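Local coordinates for pectate lyase (Bacillus subtilis, PDB 5AMV), which cleaves polygalacturonate (pectate) by calcium-dependent elimination, leaving unsaturated galacturonosyl groups at the non-reducing ends of the oligosaccharide products, at residues 1-6 against 154-159; 39-44 against 62-67; 100-105 against 169-174; 279-284 against 288-293; 333-338 against 355-360. All coordinates share one frame; numbering follows the deposited sequence. Where two conformers were deposited one is given.

Interaction 1. Residues 1-6 against 154-159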
# COMPACT_ATOMS: atom_id res chain seq x y z
N ALA A 1 23.17 2.44 -16.14
CA ALA A 1 21.96 3.14 -16.69
C ALA A 1 21.51 4.15 -15.65
O ALA A 1 21.81 4.01 -14.46
CB ALA A 1 20.83 2.13 -17.00
N ASP A 2 20.83 5.20 -16.09
CA ASP A 2 20.32 6.18 -15.11
C ASP A 2 19.03 5.63 -14.50
O ASP A 2 18.50 4.60 -14.96
CB ASP A 2 20.14 7.59 -15.72
CG ASP A 2 19.11 7.65 -16.87
OD1 ASP A 2 18.16 6.84 -16.96
OD2 ASP A 2 19.23 8.56 -17.71
N LEU A 3 18.54 6.33 -13.48
CA LEU A 3 17.38 5.88 -12.69
C LEU A 3 16.16 5.57 -13.56
O LEU A 3 15.47 4.57 -13.36
CB LEU A 3 17.02 6.94 -11.63
CG LEU A 3 15.84 6.65 -10.71
CD1 LEU A 3 16.18 5.45 -9.84
CD2 LEU A 3 15.58 7.85 -9.80
N GLY A 4 15.91 6.42 -14.55
CA GLY A 4 14.77 6.22 -15.41
C GLY A 4 14.88 4.98 -16.29
O GLY A 4 13.87 4.46 -16.72
N HIS A 5 16.12 4.55 -16.57
CA HIS A 5 16.38 3.41 -17.48
C HIS A 5 16.74 2.10 -16.74
O HIS A 5 16.88 1.06 -17.37
CB HIS A 5 17.45 3.74 -18.53
CG HIS A 5 16.99 4.74 -19.55
ND1 HIS A 5 17.09 6.10 -19.35
CD2 HIS A 5 16.42 4.59 -20.77
CE1 HIS A 5 16.59 6.74 -20.40
NE2 HIS A 5 16.18 5.84 -21.27
N GLN A 6 16.86 2.16 -15.42
CA GLN A 6 17.17 1.01 -14.60
C GLN A 6 16.02 0.02 -14.52
O GLN A 6 14.84 0.39 -14.64
CB GLN A 6 17.62 1.45 -13.21
CG GLN A 6 19.06 1.94 -13.19
CD GLN A 6 19.41 2.64 -11.91
OE1 GLN A 6 18.79 2.42 -10.88
NE2 GLN A 6 20.40 3.51 -11.98
N ILE A 154 8.00 1.85 -10.21
CA ILE A 154 7.73 3.11 -9.49
C ILE A 154 8.84 3.29 -8.45
O ILE A 154 8.98 2.44 -7.56
CB ILE A 154 6.37 3.06 -8.74
CG1 ILE A 154 5.21 2.61 -9.66
CG2 ILE A 154 6.11 4.41 -8.03
CD1 ILE A 154 4.88 3.54 -10.81
N ARG A 155 9.62 4.38 -8.53
CA ARG A 155 10.76 4.59 -7.64
C ARG A 155 10.96 6.05 -7.23
O ARG A 155 10.70 6.96 -8.02
CB ARG A 155 12.10 4.10 -8.26
CG ARG A 155 12.03 2.63 -8.76
CD ARG A 155 13.32 2.15 -9.46
NE ARG A 155 14.41 2.01 -8.49
CZ ARG A 155 15.68 1.83 -8.83
NH1 ARG A 155 16.05 1.82 -10.10
NH2 ARG A 155 16.60 1.71 -7.88
N ASN A 156 11.50 6.23 -6.04
CA ASN A 156 12.07 7.50 -5.58
C ASN A 156 11.04 8.63 -5.50
O ASN A 156 11.35 9.80 -5.80
CB ASN A 156 13.25 7.93 -6.48
CG ASN A 156 14.09 8.99 -5.82
OD1 ASN A 156 14.41 8.88 -4.63
ND2 ASN A 156 14.51 10.00 -6.60
N ILE A 157 9.83 8.27 -5.07
CA ILE A 157 8.73 9.24 -4.91
C ILE A 157 8.16 9.11 -3.50
O ILE A 157 7.96 8.00 -3.02
CB ILE A 157 7.59 8.99 -5.93
CG1 ILE A 157 8.05 9.22 -7.37
CG2 ILE A 157 6.32 9.88 -5.64
CD1 ILE A 157 7.30 8.31 -8.37
N GLU A 158 7.82 10.25 -2.93
CA GLU A 158 7.12 10.31 -1.64
C GLU A 158 5.63 10.49 -1.95
O GLU A 158 5.21 11.51 -2.51
CB GLU A 158 7.64 11.46 -0.75
CG GLU A 158 6.83 11.55 0.57
CD GLU A 158 7.29 12.68 1.48
OE1 GLU A 158 8.33 13.31 1.17
OE2 GLU A 158 6.63 12.90 2.51
N PHE A 159 4.82 9.49 -1.59
CA PHE A 159 3.36 9.58 -1.75
C PHE A 159 2.78 9.98 -0.42
O PHE A 159 3.07 9.35 0.58
CB PHE A 159 2.83 8.16 -2.10
CG PHE A 159 3.18 7.71 -3.48
CD1 PHE A 159 4.42 7.09 -3.78
CD2 PHE A 159 2.26 7.90 -4.51
CE1 PHE A 159 4.71 6.65 -5.07
CE2 PHE A 159 2.55 7.48 -5.82
CZ PHE A 159 3.76 6.86 -6.11
O HOH W 1 14.28 2.26 -12.52
O HOH W 2 18.75 -0.15 -8.77
O HOH W 3 19.56 3.17 -8.30
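Arg155 reaches out from the end of strand 152-155 to meet Leu3 and Gln6 of the N-terminal segment 1-6. From CB the chain runs extended through CG and CD and then bends at chi3 (70°), which lays the guanidinium beside the N-terminal turn. NE forms a salt bridge with Asp197. Beyond it, Leu3 CD1 sits over one face of the guanidinium, 3.6 Å from Arg155 NH1. NH1 donates to Gln6 OE1 at 2.9 Å with an N-H...O angle of 150°; the amide and guanidinium planes are turned 51° apart, and the donor approaches OE1 tilted from the carbonyl plane. Water 1 accepts from the same NH1 and donates to Leu3 O and Gln6 O, while waters 2 and 3 both bridge NH2 and Gln6 OE1, water 2 bonding weakly to OE1 and water 3 weakly to NH2. The Gln6 amide is fixed at its other end as well, because its NE2 donates almost straight to Ala1 O at 2.9 Å. Next to this polar cluster, Leu3 CD2 lies 4.0 Å from Asn156 ND2, whose hydrogen bonds go to Gly133 O and Gly135 O. The N-terminus is thereby laid on the outside of the parallel strands of the beta-helix: Leu3 also touches Val132 of strand 129-133 and Leu398 near the C-terminus, and His5 packs on Ile55 of strand 54-58.

Interaction 2. Residues 39-44 against 62-67; sequences NQLVSA and IDMNVD
Leu41 of helix 38-45 and Met64, just past strand 61-63, meet with their side chains at about a right angle. Leu41 heads toward segment 62-67, and its CD2 comes to 4.1 Å from Met64 SD. Met64 starts off alongside the contact and arrives there by folding back on itself, chi1 (-65°) and chi2 (-65°) together presenting the sulfur to the leucine. Ile62 approaches the base of the same leucine, its CD1 lying 4.4 Å from Leu41 CB, so that one side chain is met at its stem and at its tip by different partners. The polar margin is spanned by water: water 4 donates to Asn39 OD1 at 2.7 Å and to Asp67 O at 2.8 Å, while Asn39 ND2 bonds to Asp68 O. Val35 of strand 32-35 touches Ile62, and Val123 of strand 122-124 touches Met64. The arrangement, a short helix laid with its apolar side across the N-terminal end of the coils, is that of a cap on the parallel beta-helix of polysaccharide lyase family 1.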
# COMPACT_ATOMS: atom_id res chain seq x y z
N ASN A 39 -1.98 17.69 -14.92
CA ASN A 39 -2.24 17.65 -16.37
C ASN A 39 -1.12 16.97 -17.14
O ASN A 39 -1.38 16.11 -18.00
CB ASN A 39 -2.41 19.07 -16.92
CG ASN A 39 -3.74 19.69 -16.49
OD1 ASN A 39 -4.72 18.97 -16.19
ND2 ASN A 39 -3.76 21.04 -16.43
N GLN A 40 0.12 17.33 -16.78
CA GLN A 40 1.28 16.73 -17.42
C GLN A 40 1.37 15.23 -17.15
O GLN A 40 1.73 14.45 -18.05
CB GLN A 40 2.58 17.44 -17.04
CG GLN A 40 2.62 18.89 -17.53
CD GLN A 40 3.92 19.60 -17.20
OE1 GLN A 40 4.71 19.16 -16.37
NE2 GLN A 40 4.13 20.75 -17.86
N LEU A 41 1.08 14.83 -15.91
CA LEU A 41 1.10 13.41 -15.59
C LEU A 41 0.06 12.62 -16.38
O LEU A 41 0.39 11.61 -16.98
CB LEU A 41 0.99 13.21 -14.06
CG LEU A 41 0.84 11.74 -13.63
CD1 LEU A 41 2.17 10.97 -13.93
CD2 LEU A 41 0.50 11.67 -12.16
N VAL A 42 -1.19 13.09 -16.41
CA VAL A 42 -2.29 12.47 -17.15
C VAL A 42 -1.92 12.36 -18.67
O VAL A 42 -2.07 11.28 -19.32
CB VAL A 42 -3.59 13.28 -16.88
CG1 VAL A 42 -4.69 12.96 -17.93
CG2 VAL A 42 -4.06 13.03 -15.42
N SER A 43 -1.40 13.46 -19.22
CA SER A 43 -0.89 13.48 -20.59
C SER A 43 0.17 12.41 -20.88
O SER A 43 0.08 11.66 -21.88
CB SER A 43 -0.32 14.86 -20.89
OG SER A 43 -1.35 15.83 -20.87
N ALA A 44 1.19 12.34 -20.02
CA ALA A 44 2.30 11.36 -20.20
C ALA A 44 1.80 9.91 -20.12
O ALA A 44 2.23 9.05 -20.91
CB ALA A 44 3.47 11.58 -19.18
N ILE A 62 3.35 16.98 -7.07
CA ILE A 62 2.13 16.88 -7.89
C ILE A 62 0.94 16.62 -6.97
O ILE A 62 0.76 15.51 -6.44
CB ILE A 62 2.25 15.77 -8.99
CG1 ILE A 62 3.43 16.15 -9.92
CG2 ILE A 62 0.89 15.64 -9.77
CD1 ILE A 62 3.59 15.23 -11.16
N ASP A 63 0.18 17.70 -6.74
CA ASP A 63 -1.09 17.61 -6.04
C ASP A 63 -2.15 17.13 -7.03
O ASP A 63 -2.36 17.75 -8.10
CB ASP A 63 -1.40 18.99 -5.40
CG ASP A 63 -2.72 19.04 -4.64
OD1 ASP A 63 -3.42 18.01 -4.48
OD2 ASP A 63 -3.04 20.14 -4.13
N MET A 64 -2.78 15.99 -6.70
CA MET A 64 -3.80 15.39 -7.56
C MET A 64 -5.20 15.93 -7.32
O MET A 64 -6.08 15.74 -8.15
CB MET A 64 -3.77 13.86 -7.43
CG MET A 64 -2.44 13.27 -7.96
SD MET A 64 -2.22 13.52 -9.75
CE MET A 64 -3.43 12.36 -10.43
N ASN A 65 -5.40 16.58 -6.17
CA ASN A 65 -6.73 17.22 -5.91
C ASN A 65 -6.75 18.62 -6.52
O ASN A 65 -6.82 19.62 -5.82
CB ASN A 65 -6.98 17.27 -4.41
CG ASN A 65 -7.45 15.92 -3.88
OD1 ASN A 65 -8.56 15.49 -4.19
ND2 ASN A 65 -6.61 15.26 -3.05
N VAL A 66 -6.71 18.66 -7.85
CA VAL A 66 -6.72 19.94 -8.60
C VAL A 66 -7.57 19.82 -9.83
O VAL A 66 -7.80 18.69 -10.36
CB VAL A 66 -5.30 20.42 -8.98
CG1 VAL A 66 -4.45 20.73 -7.73
CG2 VAL A 66 -4.60 19.41 -9.83
N ASP A 67 -8.06 20.97 -10.30
CA ASP A 67 -8.88 20.95 -11.50
C ASP A 67 -8.05 21.09 -12.80
O ASP A 67 -6.81 20.97 -12.79
CB ASP A 67 -10.00 22.00 -11.37
CG ASP A 67 -9.49 23.45 -11.40
OD1 ASP A 67 -8.36 23.73 -11.85
OD2 ASP A 67 -10.27 24.33 -10.94
O HOH W 4 -5.59 18.55 -13.64

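Interaction 3. Residues 100-105 against 169-174. With ADA (alpha-D-galactopyranuronic acid), chain B.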
# COMPACT_ATOMS: atom_id res chain seq x y z
N LYS A 100 -28.01 -3.41 7.60
CA LYS A 100 -28.01 -3.57 6.15
C LYS A 100 -27.14 -2.49 5.49
O LYS A 100 -26.94 -1.42 6.08
CB LYS A 100 -29.45 -3.52 5.60
CG LYS A 100 -30.33 -2.40 6.22
CD LYS A 100 -31.78 -2.43 5.70
CE LYS A 100 -32.70 -1.44 6.45
NZ LYS A 100 -33.23 -1.97 7.77
N GLU A 101 -26.66 -2.76 4.27
CA GLU A 101 -25.85 -1.79 3.51
C GLU A 101 -26.65 -0.50 3.31
O GLU A 101 -27.82 -0.55 2.92
CB GLU A 101 -25.49 -2.38 2.13
CG GLU A 101 -24.62 -1.45 1.27
CD GLU A 101 -24.18 -2.10 -0.02
OE1 GLU A 101 -24.84 -3.06 -0.47
OE2 GLU A 101 -23.17 -1.62 -0.59
N PRO A 102 -26.03 0.68 3.59
CA PRO A 102 -26.75 1.93 3.22
C PRO A 102 -27.20 1.97 1.77
O PRO A 102 -26.48 1.50 0.87
CB PRO A 102 -25.71 3.04 3.51
CG PRO A 102 -24.95 2.47 4.74
CD PRO A 102 -24.83 0.96 4.41
N SER A 103 -28.38 2.55 1.56
CA SER A 103 -28.96 2.67 0.23
C SER A 103 -29.94 3.82 0.26
O SER A 103 -30.29 4.33 1.34
CB SER A 103 -29.66 1.35 -0.16
OG SER A 103 -30.76 1.11 0.69
N GLY A 104 -30.43 4.24 -0.91
CA GLY A 104 -31.31 5.39 -0.94
C GLY A 104 -30.54 6.69 -1.12
O GLY A 104 -29.32 6.68 -1.37
N THR A 105 -31.24 7.81 -0.92
CA THR A 105 -30.80 9.15 -1.32
C THR A 105 -29.40 9.53 -0.83
O THR A 105 -28.54 9.96 -1.61
CB THR A 105 -31.75 10.22 -0.75
OG1 THR A 105 -33.11 9.83 -1.00
CG2 THR A 105 -31.46 11.62 -1.31
N TRP A 169 -20.05 4.25 5.12
CA TRP A 169 -20.37 3.45 6.29
C TRP A 169 -20.69 2.01 5.87
O TRP A 169 -21.55 1.78 4.99
CB TRP A 169 -21.57 4.08 7.03
CG TRP A 169 -22.07 3.24 8.19
CD1 TRP A 169 -23.35 2.78 8.33
CD2 TRP A 169 -21.34 2.80 9.35
NE1 TRP A 169 -23.46 2.07 9.52
CE2 TRP A 169 -22.25 2.06 10.16
CE3 TRP A 169 -20.02 2.98 9.80
CZ2 TRP A 169 -21.89 1.51 11.39
CZ3 TRP A 169 -19.65 2.42 11.04
CH2 TRP A 169 -20.58 1.68 11.82
N ASP A 170 -19.98 1.06 6.47
CA ASP A 170 -20.26 -0.37 6.25
C ASP A 170 -20.54 -1.02 7.60
O ASP A 170 -19.62 -1.36 8.33
CB ASP A 170 -19.08 -1.07 5.59
CG ASP A 170 -19.44 -2.49 5.11
OD1 ASP A 170 -20.53 -3.02 5.49
OD2 ASP A 170 -18.64 -3.07 4.34
N PRO A 171 -21.83 -1.17 7.95
CA PRO A 171 -22.17 -1.64 9.32
C PRO A 171 -21.84 -3.12 9.57
O PRO A 171 -21.78 -3.55 10.73
CB PRO A 171 -23.69 -1.41 9.40
CG PRO A 171 -24.14 -1.51 7.97
CD PRO A 171 -23.03 -0.92 7.12
N THR A 172 -21.58 -3.88 8.50
CA THR A 172 -21.25 -5.30 8.66
C THR A 172 -19.74 -5.59 8.61
O THR A 172 -19.30 -6.71 8.89
CB THR A 172 -21.98 -6.18 7.65
OG1 THR A 172 -21.63 -5.80 6.32
CG2 THR A 172 -23.48 -6.05 7.84
N ASP A 173 -18.96 -4.55 8.30
CA ASP A 173 -17.51 -4.65 8.37
C ASP A 173 -17.03 -4.76 9.82
O ASP A 173 -17.25 -3.85 10.62
CB ASP A 173 -16.90 -3.40 7.72
CG ASP A 173 -15.40 -3.48 7.58
OD1 ASP A 173 -14.69 -3.43 8.62
OD2 ASP A 173 -14.95 -3.56 6.43
N GLY A 174 -16.40 -5.86 10.19
CA GLY A 174 -15.92 -6.00 11.56
C GLY A 174 -17.08 -6.26 12.51
O GLY A 174 -18.21 -6.45 12.08
C1 ADA B . -9.60 -4.45 10.81
C2 ADA B . -10.99 -4.26 10.18
C3 ADA B . -11.81 -5.55 10.29
C4 ADA B . -11.09 -6.72 9.65
C5 ADA B . -9.72 -6.88 10.31
C6 ADA B . -8.93 -7.87 9.48
O2 ADA B . -11.68 -3.26 10.94
O3 ADA B . -13.07 -5.40 9.62
O4 ADA B . -10.89 -6.41 8.25
O5 ADA B . -8.98 -5.63 10.28
O6B ADA B . -7.83 -7.47 9.00
O6A ADA B . -9.38 -9.04 9.27
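A loop that leaves the beta-helix to line the substrate-binding cleft is braced here by the segment leading into helix 105-121. Pro102 makes most of the contacts. Its CD lies 3.4 Å from Trp169 O and 3.8 Å from Pro171 CD. Pro102 CG lies obliquely 3.9 Å from Trp169 CD1, the two side chains crossing at about a right angle. Alongside, Pro171 CG rests on Lys100 O at 3.4 Å. No hydrogen bond joins the segments; Tyr88 and Tyr92 of helix 85-92 pack on Pro102, and Tyr88 OH bonds to Trp169 N. Pro171 lies within a type I turn, Asp170 to Asp173, that carries the chain to the sugar, where Asp173 OD1 accepts from galacturonate O3 at 2.7 Å and is also bonded by Asn178 ND2. Gly174, at positive phi, passes close to the same O3. Rigid proline rings thus hold the root of the loop by van der Waals contact, ring carbons lying against carbonyl oxygens as well as carbons, while the hydrogen bond to the sugar is made by the Asp173 carboxylate.

Interaction 4. Residues 279-284 against 288-293. With ADA (alpha-D-galactopyranuronic acid), chain B.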
# COMPACT_ATOMS: atom_id res chain seq x y z
N ARG A 279 -1.20 -4.45 9.30
CA ARG A 279 -1.12 -4.91 7.89
C ARG A 279 0.21 -4.58 7.24
O ARG A 279 0.28 -3.77 6.33
CB ARG A 279 -2.30 -4.38 7.02
CG ARG A 279 -3.64 -4.65 7.70
CD ARG A 279 -4.80 -4.18 6.85
NE ARG A 279 -6.08 -4.56 7.43
CZ ARG A 279 -7.27 -4.35 6.85
NH1 ARG A 279 -7.35 -3.74 5.67
NH2 ARG A 279 -8.38 -4.77 7.45
N ALA A 280 1.27 -5.21 7.73
CA ALA A 280 2.57 -4.92 7.18
C ALA A 280 3.41 -6.12 6.78
O ALA A 280 4.55 -6.26 7.23
CB ALA A 280 3.36 -4.01 8.13
N PRO A 281 2.86 -7.04 5.93
CA PRO A 281 1.57 -6.97 5.25
C PRO A 281 0.51 -7.87 5.93
O PRO A 281 0.88 -8.76 6.72
CB PRO A 281 1.89 -7.58 3.87
CG PRO A 281 2.85 -8.67 4.21
CD PRO A 281 3.68 -8.16 5.42
N ARG A 282 -0.75 -7.67 5.56
CA ARG A 282 -1.80 -8.68 5.84
C ARG A 282 -2.01 -9.47 4.57
O ARG A 282 -2.27 -8.88 3.53
CB ARG A 282 -3.11 -8.00 6.20
CG ARG A 282 -4.18 -8.96 6.74
CD ARG A 282 -5.56 -8.48 6.34
NE ARG A 282 -6.62 -9.15 7.08
CZ ARG A 282 -7.10 -10.37 6.78
NH1 ARG A 282 -6.61 -11.07 5.77
NH2 ARG A 282 -8.11 -10.89 7.50
N VAL A 283 -1.91 -10.81 4.63
CA VAL A 283 -1.91 -11.62 3.41
C VAL A 283 -3.03 -12.64 3.43
O VAL A 283 -3.28 -13.25 4.46
CB VAL A 283 -0.55 -12.39 3.29
CG1 VAL A 283 -0.51 -13.32 2.04
CG2 VAL A 283 0.65 -11.38 3.23
N ARG A 284 -3.71 -12.77 2.31
CA ARG A 284 -4.51 -13.97 2.03
C ARG A 284 -3.86 -14.68 0.85
O ARG A 284 -3.40 -14.02 -0.08
CB ARG A 284 -5.96 -13.62 1.70
CG ARG A 284 -6.76 -12.99 2.81
CD ARG A 284 -8.07 -12.47 2.21
NE ARG A 284 -8.99 -11.99 3.24
CZ ARG A 284 -9.08 -10.73 3.63
NH1 ARG A 284 -8.34 -9.77 3.08
NH2 ARG A 284 -9.97 -10.40 4.57
N VAL A 288 4.33 -15.06 -0.10
CA VAL A 288 4.89 -13.72 0.09
C VAL A 288 6.20 -13.88 0.85
O VAL A 288 6.21 -14.37 1.97
CB VAL A 288 3.91 -12.82 0.83
CG1 VAL A 288 4.51 -11.41 1.02
CG2 VAL A 288 2.58 -12.75 0.07
N HIS A 289 7.30 -13.48 0.20
CA HIS A 289 8.62 -13.56 0.82
C HIS A 289 8.89 -12.23 1.51
O HIS A 289 8.95 -11.22 0.85
CB HIS A 289 9.69 -13.82 -0.25
CG HIS A 289 11.04 -14.14 0.31
ND1 HIS A 289 12.17 -14.15 -0.47
CD2 HIS A 289 11.45 -14.48 1.56
CE1 HIS A 289 13.22 -14.48 0.27
NE2 HIS A 289 12.80 -14.71 1.50
N VAL A 290 9.09 -12.25 2.82
CA VAL A 290 9.26 -11.06 3.64
C VAL A 290 10.63 -11.13 4.30
O VAL A 290 10.85 -11.94 5.21
CB VAL A 290 8.12 -11.03 4.68
CG1 VAL A 290 8.29 -9.85 5.72
CG2 VAL A 290 6.74 -11.02 3.96
N TYR A 291 11.60 -10.36 3.83
CA TYR A 291 12.92 -10.46 4.47
C TYR A 291 13.63 -9.14 4.66
O TYR A 291 13.50 -8.21 3.85
CB TYR A 291 13.85 -11.48 3.74
CG TYR A 291 14.44 -11.04 2.40
CD1 TYR A 291 15.67 -10.38 2.34
CD2 TYR A 291 13.78 -11.32 1.21
CE1 TYR A 291 16.25 -9.98 1.14
CE2 TYR A 291 14.38 -10.92 -0.05
CZ TYR A 291 15.59 -10.28 -0.05
OH TYR A 291 16.18 -9.91 -1.26
N ASN A 292 14.45 -9.07 5.72
CA ASN A 292 15.25 -7.86 5.96
C ASN A 292 14.44 -6.56 6.06
O ASN A 292 14.92 -5.51 5.63
CB ASN A 292 16.37 -7.67 4.89
CG ASN A 292 17.49 -8.70 4.96
OD1 ASN A 292 18.27 -8.80 4.01
ND2 ASN A 292 17.58 -9.45 6.08
N ASN A 293 13.23 -6.63 6.62
CA ASN A 293 12.44 -5.42 6.85
C ASN A 293 12.63 -5.00 8.29
O ASN A 293 12.95 -5.83 9.16
CB ASN A 293 10.96 -5.68 6.51
CG ASN A 293 10.76 -6.09 5.08
OD1 ASN A 293 10.89 -5.29 4.14
ND2 ASN A 293 10.51 -7.39 4.86
C1 ADA B . -9.60 -4.45 10.81
C2 ADA B . -10.99 -4.26 10.18
C3 ADA B . -11.81 -5.55 10.29
C4 ADA B . -11.09 -6.72 9.65
C5 ADA B . -9.72 -6.88 10.31
C6 ADA B . -8.93 -7.87 9.48
O2 ADA B . -11.68 -3.26 10.94
O3 ADA B . -13.07 -5.40 9.62
O4 ADA B . -10.89 -6.41 8.25
O5 ADA B . -8.98 -5.63 10.28
O6B ADA B . -7.83 -7.47 9.00
O6A ADA B . -9.38 -9.04 9.27
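Apolar contact alone joins the two segments, and it runs mainly through Val283 and Val288. The two side chains run antiparallel, side by side, Val288 CG2 lying 3.7 Å from Val283 CG1 and 3.9 Å from Val283 CG2. A looser touch follows at 4.4 Å between Pro281 CD and Val290 CG2; the peptide before Pro281 is cis. Ile318 of strand 317-326 touches both Val283 and Val290. Polar and charged interactions lie on the other side of strand 282-283, toward the sugar. Arg282 grips the galacturonate carboxylate with two nearly straight bonds, NE to O6B at 2.8 Å (166°) and NH2 to O6A at 2.9 Å (162°). Arg279, extended from CG to NE, donates from NH2 to ring oxygen O5 at 3.0 Å and more weakly to O6B. Phe339 makes a cation-pi contact with Arg282. Alternation along the short strand sends valine inward and arginine outward, so a hydrocarbon core backs a cationic surface that matches the acidic sugar. Arg279 is the inferred catalytic residue, and its donation to the bound galacturonate is consistent with that role.

Interaction 5. Residues 333-338 against 355-360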
# COMPACT_ATOMS: atom_id res chain seq x y z
N ALA A 333 4.36 -13.21 20.61
CA ALA A 333 3.12 -13.63 19.93
C ALA A 333 2.46 -12.45 19.20
O ALA A 333 1.85 -12.62 18.13
CB ALA A 333 2.13 -14.30 20.95
N LYS A 334 2.56 -11.25 19.80
CA LYS A 334 1.80 -10.08 19.35
C LYS A 334 2.46 -9.37 18.18
O LYS A 334 1.92 -8.37 17.66
CB LYS A 334 1.58 -9.10 20.50
CG LYS A 334 0.61 -9.64 21.59
CD LYS A 334 -0.70 -10.15 21.03
CE LYS A 334 -1.67 -9.00 20.70
NZ LYS A 334 -2.75 -9.43 19.71
N THR A 335 3.61 -9.90 17.75
CA THR A 335 4.23 -9.40 16.52
C THR A 335 3.35 -9.66 15.30
O THR A 335 3.48 -8.98 14.25
CB THR A 335 5.60 -10.05 16.26
OG1 THR A 335 5.45 -11.47 16.16
CG2 THR A 335 6.61 -9.67 17.36
N ILE A 336 2.49 -10.67 15.39
CA ILE A 336 1.58 -10.99 14.26
C ILE A 336 0.13 -11.02 14.73
O ILE A 336 -0.16 -11.00 15.96
CB ILE A 336 1.97 -12.34 13.57
CG1 ILE A 336 1.51 -13.53 14.44
CG2 ILE A 336 3.49 -12.32 13.27
CD1 ILE A 336 1.87 -14.90 13.88
N SER A 337 -0.80 -11.04 13.76
CA SER A 337 -2.21 -11.26 14.06
C SER A 337 -2.67 -12.40 13.15
O SER A 337 -2.43 -12.38 11.95
CB SER A 337 -3.05 -10.01 13.82
OG SER A 337 -4.40 -10.21 14.25
N VAL A 338 -3.30 -13.41 13.76
CA VAL A 338 -3.81 -14.60 13.06
C VAL A 338 -5.32 -14.50 12.84
O VAL A 338 -6.10 -14.25 13.78
CB VAL A 338 -3.47 -15.90 13.86
CG1 VAL A 338 -3.90 -17.09 13.00
CG2 VAL A 338 -1.95 -15.97 14.17
N THR A 355 15.87 -9.48 20.81
CA THR A 355 15.81 -10.88 21.23
C THR A 355 15.41 -11.75 20.04
O THR A 355 14.43 -11.44 19.37
CB THR A 355 14.76 -11.03 22.31
OG1 THR A 355 15.17 -10.28 23.45
CG2 THR A 355 14.57 -12.45 22.71
N GLN A 356 16.16 -12.83 19.80
CA GLN A 356 15.73 -13.83 18.79
C GLN A 356 14.41 -14.50 19.22
O GLN A 356 14.31 -15.07 20.31
CB GLN A 356 16.78 -14.92 18.56
CG GLN A 356 18.18 -14.45 18.25
CD GLN A 356 19.15 -15.65 18.00
OE1 GLN A 356 19.62 -16.30 18.94
NE2 GLN A 356 19.43 -15.92 16.73
N ILE A 357 13.40 -14.45 18.36
CA ILE A 357 12.11 -15.03 18.70
C ILE A 357 11.66 -15.88 17.53
O ILE A 357 12.26 -15.81 16.46
CB ILE A 357 10.99 -13.97 19.01
CG1 ILE A 357 10.75 -13.04 17.82
CG2 ILE A 357 11.37 -13.14 20.25
CD1 ILE A 357 9.34 -12.42 17.82
N ASN A 358 10.61 -16.66 17.77
CA ASN A 358 9.95 -17.35 16.67
C ASN A 358 8.49 -17.04 16.73
O ASN A 358 7.72 -17.56 17.54
CB ASN A 358 10.17 -18.86 16.61
CG ASN A 358 9.78 -19.42 15.24
OD1 ASN A 358 8.59 -19.64 14.96
ND2 ASN A 358 10.77 -19.56 14.35
N ALA A 359 8.09 -16.15 15.83
CA ALA A 359 6.71 -15.63 15.85
C ALA A 359 5.66 -16.70 15.57
O ALA A 359 4.59 -16.73 16.17
CB ALA A 359 6.59 -14.50 14.78
N SER A 360 5.98 -17.55 14.60
CA SER A 360 5.09 -18.62 14.20
C SER A 360 4.83 -19.58 15.39
O SER A 360 3.70 -19.81 15.76
CB SER A 360 5.75 -19.40 13.08
OG SER A 360 4.87 -20.39 12.62
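Ala359 fills the close part of this contact, its methyl group set between Thr335 and Ile336. Ala359 CB lies 3.5 Å from Thr335 OG1 and 4.1 Å from Ile336 CG2, while Ile336 CD1 reaches past it to 4.0 Å from Ala359 O. Thr335 has chi1 at 59°, which turns OG1 to the alanine and CG2 to Ile357. The hydroxyl is hydrogen-bonded to Ala332 O; its approach to the methyl group is a van der Waals contact. Segment 333-338 adds an edge strand to the beta-helix here: Ile336 opens strand 336-338, an outermost strand of a parallel sheet, and packs on Trp310 and Ile312 of the neighbouring strand 310-312. Across from it, at the start of the weakly bonded helix 359-362, Asp347 accepts from Ala359 N and Ser360 N. Asn363 ND2 ties the two sides together by bonding to both Ala333 O and Ala359 O. The more exposed side lies at Ile357, which meets Thr335 tip to tip, CD1 to CG2 at 3.9 Å. Leu352 of strand 351-352 touches both of these side chains; beyond them, Thr355 and Gln356 are exposed and Gln356 packs back on Leu351.

How the interactions relate
Interactions 3 and 4 share one galacturonate, which they approach from the two sides of the cleft, although the contact centres are about 30 Å apart. Interaction 5 is the nearest neighbour of interaction 4, with centres about 13 Å apart, and the side chain of Ile336 is about 11 Å from that of Arg279. Interactions 1 and 2 lie away from the sugar and calcium sites, with centres about 19 Å apart, toward the N-terminal end of the beta-helix. Interactions 2 and 5, about 43 Å apart between centres, stand on opposite sides of the centre of the chain.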